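Local structure of actinorhodin polyketide putative beta-ketoacyl synthase 2 (Streptomyces coelicolor A3, 1TQY) at residues Arg221-Phe226 with Thr338-Ser343; Thr268-Pro273 with Arg277-Glu282. The protein serves as the chain length factor of the actinorhodin polyketide synthase, resembles beta-ketoacyl-ACP synthases and probably helps set how long the polyketide chain grows. All coordinates share one frame; numbering follows the deposited sequence.

Contact 1: Arg221-Phe226 with Thr338-Ser343; sequences RAYLPF and TGRLYS
Y223 reaches across to G339 and R340, joining two buried loops of the thiolase-like fold: one precedes strand 238-246, the other runs from strand 330-332 to helix 345-359. The tyrosine carries CG anti to its own N (chi1 -177°), and the ring extends from there to G339 and R340. Its CD2 rests 3.9 Å from G339 CA. G339 has a positive phi of 97°, in a region where glycine is at ease, and its bare CA is what meets the ring. P225 CD of the tyrosine's own loop lies over one ring face, 3.7 Å above the plane and toward its rim. R340 crosses the tyrosine at about a right angle, its chain bent at chi3 and its guanidinium plane 89° from the ring plane. No hydrogen bond links the two: Y223 OH bonds instead to G306 O, and R340 NH2 forms a salt bridge with D305, so neighbouring residues of one loop fix both polar ends. Within the second loop T338 OG1 donates to G339 O over 2.9 Å. The phenol oxygen meets the arginine chain closely, with Y223 OH 3.3 Å from R340 CG.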
loop_
_atom_site.group_PDB
_atom_site.type_symbol
_atom_site.label_atom_id
_atom_site.label_comp_id
_atom_site.label_asym_id
_atom_site.label_seq_id
_atom_site.Cartn_x
_atom_site.Cartn_y
_atom_site.Cartn_z
ATOM N N ARG B 221 23.418 20.754 12.835
ATOM C CA ARG B 221 24.381 19.695 12.551
ATOM C C ARG B 221 23.951 18.318 13.029
ATOM O O ARG B 221 24.696 17.633 13.727
ATOM C CB ARG B 221 25.731 20.050 13.185
ATOM C CG ARG B 221 26.394 21.300 12.635
ATOM C CD ARG B 221 27.799 20.970 12.163
ATOM N NE ARG B 221 27.824 20.601 10.762
ATOM C CZ ARG B 221 28.808 19.934 10.168
ATOM N NH1 ARG B 221 29.875 19.541 10.856
ATOM N NH2 ARG B 221 28.724 19.668 8.868
ATOM N N ALA B 222 22.758 17.902 12.630
ATOM C CA ALA B 222 22.248 16.602 13.042
ATOM C C ALA B 222 21.977 15.690 11.854
ATOM O O ALA B 222 22.189 14.478 11.920
ATOM C CB ALA B 222 20.976 16.783 13.865
ATOM N N TYR B 223 21.494 16.277 10.771
ATOM C CA TYR B 223 21.193 15.506 9.580
ATOM C C TYR B 223 22.169 15.972 8.519
ATOM O O TYR B 223 21.957 16.982 7.853
ATOM C CB TYR B 223 19.736 15.740 9.169
ATOM C CG TYR B 223 19.275 14.943 7.974
ATOM C CD1 TYR B 223 19.868 13.723 7.637
ATOM C CD2 TYR B 223 18.219 15.401 7.191
ATOM C CE1 TYR B 223 19.418 12.985 6.546
ATOM C CE2 TYR B 223 17.764 14.673 6.106
ATOM C CZ TYR B 223 18.366 13.465 5.787
ATOM O OH TYR B 223 17.903 12.744 4.712
ATOM N N LEU B 224 23.248 15.209 8.372
ATOM C CA LEU B 224 24.316 15.558 7.451
ATOM C C LEU B 224 24.643 14.483 6.421
ATOM O O LEU B 224 25.701 13.864 6.473
ATOM C CB LEU B 224 25.563 15.897 8.279
ATOM C CG LEU B 224 25.357 16.964 9.366
ATOM C CD1 LEU B 224 26.609 17.077 10.233
ATOM C CD2 LEU B 224 25.037 18.297 8.714
ATOM N N PRO B 225 23.739 14.251 5.462
ATOM C CA PRO B 225 24.027 13.226 4.453
ATOM C C PRO B 225 25.272 13.541 3.614
ATOM O O PRO B 225 25.435 14.655 3.119
ATOM C CB PRO B 225 22.744 13.195 3.614
ATOM C CG PRO B 225 22.246 14.609 3.706
ATOM C CD PRO B 225 22.450 14.910 5.189
ATOM N N PHE B 226 26.145 12.547 3.483
ATOM C CA PHE B 226 27.387 12.657 2.716
ATOM C C PHE B 226 28.501 13.433 3.426
ATOM O O PHE B 226 29.583 13.615 2.871
ATOM C CB PHE B 226 27.124 13.263 1.324
ATOM C CG PHE B 226 26.205 12.429 0.459
ATOM C CD1 PHE B 226 25.018 12.957 -0.031
ATOM C CD2 PHE B 226 26.509 11.100 0.174
ATOM C CE1 PHE B 226 24.149 12.180 -0.804
ATOM C CE2 PHE B 226 25.649 10.313 -0.595
ATOM C CZ PHE B 226 24.467 10.851 -1.077
ATOM N N THR B 338 14.486 19.688 5.842
ATOM C CA THR B 338 13.204 19.178 6.342
ATOM C C THR B 338 13.261 17.909 7.184
ATOM O O THR B 338 12.395 17.686 8.031
ATOM C CB THR B 338 12.238 18.858 5.186
ATOM O OG1 THR B 338 12.765 17.764 4.420
ATOM C CG2 THR B 338 12.073 20.055 4.283
ATOM N N GLY B 339 14.272 17.083 6.952
ATOM C CA GLY B 339 14.360 15.827 7.664
ATOM C C GLY B 339 13.755 14.821 6.701
ATOM O O GLY B 339 13.286 15.211 5.625
ATOM N N ARG B 340 13.767 13.538 7.054
ATOM C CA ARG B 340 13.205 12.507 6.183
ATOM C C ARG B 340 11.711 12.391 6.474
ATOM O O ARG B 340 11.311 12.107 7.607
ATOM C CB ARG B 340 13.900 11.159 6.424
ATOM C CG ARG B 340 15.386 11.125 6.019
ATOM C CD ARG B 340 15.988 9.711 6.076
ATOM N NE ARG B 340 15.503 8.799 5.036
ATOM C CZ ARG B 340 15.925 8.791 3.774
ATOM N NH1 ARG B 340 16.847 9.655 3.372
ATOM N NH2 ARG B 340 15.441 7.902 2.918
ATOM N N LEU B 341 10.892 12.595 5.447
ATOM C CA LEU B 341 9.449 12.559 5.613
ATOM C C LEU B 341 8.815 11.244 5.169
ATOM O O LEU B 341 7.609 11.167 4.936
ATOM C CB LEU B 341 8.814 13.740 4.866
ATOM C CG LEU B 341 9.515 15.101 5.026
ATOM C CD1 LEU B 341 8.741 16.113 4.203
ATOM C CD2 LEU B 341 9.577 15.549 6.512
ATOM N N TYR B 342 9.635 10.208 5.041
ATOM C CA TYR B 342 9.139 8.888 4.679
ATOM C C TYR B 342 8.343 8.891 3.377
ATOM O O TYR B 342 8.906 9.144 2.311
ATOM C CB TYR B 342 8.296 8.340 5.841
ATOM C CG TYR B 342 9.078 8.228 7.139
ATOM C CD1 TYR B 342 10.086 7.275 7.288
ATOM C CD2 TYR B 342 8.854 9.114 8.198
ATOM C CE1 TYR B 342 10.856 7.206 8.451
ATOM C CE2 TYR B 342 9.622 9.053 9.368
ATOM C CZ TYR B 342 10.621 8.098 9.482
ATOM O OH TYR B 342 11.402 8.058 10.622
ATOM N N SER B 343 7.041 8.624 3.449
ATOM C CA SER B 343 6.252 8.606 2.235
ATOM C C SER B 343 6.149 10.010 1.656
ATOM O O SER B 343 5.749 10.187 0.506
ATOM C CB SER B 343 4.857 8.009 2.488
ATOM O OG SER B 343 3.965 8.965 3.044
#

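Contact 2: Thr268-Pro273 with Arg277-Glu282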
loop_
_atom_site.group_PDB
_atom_site.type_symbol
_atom_site.label_atom_id
_atom_site.label_comp_id
_atom_site.label_asym_id
_atom_site.label_seq_id
_atom_site.Cartn_x
_atom_site.Cartn_y
_atom_site.Cartn_z
ATOM N N THR B 268 13.487 -1.164 -7.814
ATOM C CA THR B 268 14.225 -2.425 -7.715
ATOM C C THR B 268 14.278 -2.762 -6.236
ATOM O O THR B 268 13.858 -1.961 -5.402
ATOM C CB THR B 268 15.685 -2.334 -8.245
ATOM O OG1 THR B 268 16.431 -1.410 -7.446
ATOM C CG2 THR B 268 15.722 -1.898 -9.711
ATOM N N PHE B 269 14.764 -3.952 -5.906
ATOM C CA PHE B 269 14.858 -4.364 -4.511
ATOM C C PHE B 269 16.214 -5.029 -4.282
ATOM O O PHE B 269 16.615 -5.892 -5.056
ATOM C CB PHE B 269 13.729 -5.341 -4.165
ATOM C CG PHE B 269 13.591 -5.598 -2.691
ATOM C CD1 PHE B 269 13.213 -4.571 -1.832
ATOM C CD2 PHE B 269 13.876 -6.844 -2.155
ATOM C CE1 PHE B 269 13.120 -4.780 -0.448
ATOM C CE2 PHE B 269 13.790 -7.073 -0.770
ATOM C CZ PHE B 269 13.411 -6.038 0.082
ATOM N N ASP B 270 16.923 -4.632 -3.231
ATOM C CA ASP B 270 18.242 -5.209 -2.960
ATOM C C ASP B 270 18.181 -6.683 -2.577
ATOM O O ASP B 270 17.162 -7.162 -2.086
ATOM C CB ASP B 270 18.949 -4.463 -1.820
ATOM C CG ASP B 270 19.258 -3.015 -2.155
ATOM O OD1 ASP B 270 19.272 -2.643 -3.345
ATOM O OD2 ASP B 270 19.508 -2.245 -1.212
ATOM N N PRO B 271 19.274 -7.431 -2.818
ATOM C CA PRO B 271 19.292 -8.849 -2.456
ATOM C C PRO B 271 19.290 -8.991 -0.934
ATOM O O PRO B 271 19.762 -8.108 -0.201
ATOM C CB PRO B 271 20.596 -9.356 -3.073
ATOM C CG PRO B 271 21.457 -8.141 -3.077
ATOM C CD PRO B 271 20.487 -7.081 -3.568
ATOM N N ALA B 272 18.762 -10.116 -0.476
ATOM C CA ALA B 272 18.668 -10.415 0.943
ATOM C C ALA B 272 19.963 -10.126 1.697
ATOM O O ALA B 272 21.051 -10.188 1.129
ATOM C CB ALA B 272 18.283 -11.870 1.126
ATOM N N PRO B 273 19.856 -9.783 2.988
ATOM C CA PRO B 273 21.041 -9.494 3.800
ATOM C C PRO B 273 21.949 -10.721 3.881
ATOM O O PRO B 273 21.478 -11.842 4.089
ATOM C CB PRO B 273 20.444 -9.119 5.156
ATOM C CG PRO B 273 19.136 -8.472 4.774
ATOM C CD PRO B 273 18.623 -9.430 3.713
ATOM N N ARG B 277 25.796 -9.744 -2.521
ATOM C CA ARG B 277 25.541 -9.214 -3.859
ATOM C C ARG B 277 25.340 -7.705 -3.758
ATOM O O ARG B 277 24.933 -7.184 -2.716
ATOM C CB ARG B 277 24.304 -9.870 -4.469
ATOM C CG ARG B 277 24.330 -11.381 -4.404
ATOM C CD ARG B 277 22.929 -11.988 -4.518
ATOM N NE ARG B 277 22.507 -12.237 -5.895
ATOM C CZ ARG B 277 22.201 -11.297 -6.786
ATOM N NH1 ARG B 277 22.264 -10.013 -6.458
ATOM N NH2 ARG B 277 21.826 -11.649 -8.012
ATOM N N PRO B 278 25.613 -6.981 -4.849
ATOM C CA PRO B 278 25.464 -5.523 -4.865
ATOM C C PRO B 278 24.021 -5.027 -4.734
ATOM O O PRO B 278 23.072 -5.740 -5.070
ATOM C CB PRO B 278 26.086 -5.141 -6.200
ATOM C CG PRO B 278 25.678 -6.289 -7.075
ATOM C CD PRO B 278 25.949 -7.490 -6.190
ATOM N N ALA B 279 23.878 -3.800 -4.235
ATOM C CA ALA B 279 22.575 -3.168 -4.065
ATOM C C ALA B 279 21.975 -2.945 -5.438
ATOM O O ALA B 279 22.682 -2.998 -6.444
ATOM C CB ALA B 279 22.721 -1.838 -3.345
ATOM N N GLY B 280 20.669 -2.690 -5.479
ATOM C CA GLY B 280 19.998 -2.471 -6.751
ATOM C C GLY B 280 19.721 -1.017 -7.101
ATOM O O GLY B 280 18.934 -0.750 -8.006
ATOM N N LEU B 281 20.360 -0.075 -6.408
ATOM C CA LEU B 281 20.148 1.347 -6.678
ATOM C C LEU B 281 20.649 1.740 -8.066
ATOM O O LEU B 281 19.986 2.496 -8.798
ATOM C CB LEU B 281 20.844 2.214 -5.615
ATOM C CG LEU B 281 20.771 3.746 -5.769
ATOM C CD1 LEU B 281 19.309 4.166 -5.838
ATOM C CD2 LEU B 281 21.460 4.445 -4.596
ATOM N N GLU B 282 21.825 1.238 -8.435
ATOM C CA GLU B 282 22.388 1.550 -9.745
ATOM C C GLU B 282 21.402 1.058 -10.806
ATOM O O GLU B 282 21.039 1.799 -11.715
ATOM C CB GLU B 282 23.752 0.866 -9.932
ATOM C CG GLU B 282 24.435 1.187 -11.267
ATOM C CD GLU B 282 25.678 0.333 -11.517
ATOM O OE1 GLU B 282 26.257 0.432 -12.622
ATOM O OE2 GLU B 282 26.070 -0.432 -10.609
#
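T268 and D270 grip the backbone of G280 where strand 260-269 gives way to helix 281-292, a strand-loop-helix connection in the C-terminal part of the ketosynthase-type thiolase fold. The chain doubles back here, the touching parts running 158° apart, and the inner end of the turn is packed tightly. G280 occupies the N-cap position of the helix, and its N donates to D270 OD1 over 2.6 Å, almost straight at 177°, though G280 N approaches tilted out of the carboxylate plane. D270 CG sits beside its own N, and from there the same OD1 also comes within 3.5 Å of A279 CB. T268 OG1, held between the backbone N and carbonyl carbon, donates to G280 O at 2.6 Å; it lies well above that carbonyl's plane, not on a lone pair. N403, on the adjoining strand 402-410, hydrogen-bonds through ND2 to both T268 OG1 and D270 OD1, tying the turn to the neighbouring strand. Toward the solvent the contact becomes looser and apolar. P271 CG leans on R277 CB at 3.6 Å, and the arginine then bends at chi3, bringing NH1 to 3.8 Å from P271 CB. The far end of R277 is held by the partner protein, where an acidic side chain of that other chain makes a salt bridge with NH1. Between the two regimes the proline ring closes on the backbone, with P271 CD 3.3 Å from P278 O.

In the fold
Contact 2 is nested along the chain within the long loop that contact 1 closes. The two do not touch: their centres are 22 Å apart and their nearest atoms about 8 Å. Helix 310-324 connects them, since E316 on it is met by F226 of 221-226 and by L281 of 277-282. Contact 1 is the deeper, centred 12 Å from the centre of the chain against 21 Å for contact 2, and its G339 lies about 10 Å from a bound sodium ion whose site includes P21 and Q58. Both also meet the partner protein, through Y342 near contact 1 and, more extensively, through F269, P271, A272, P273 and R277 in contact 2.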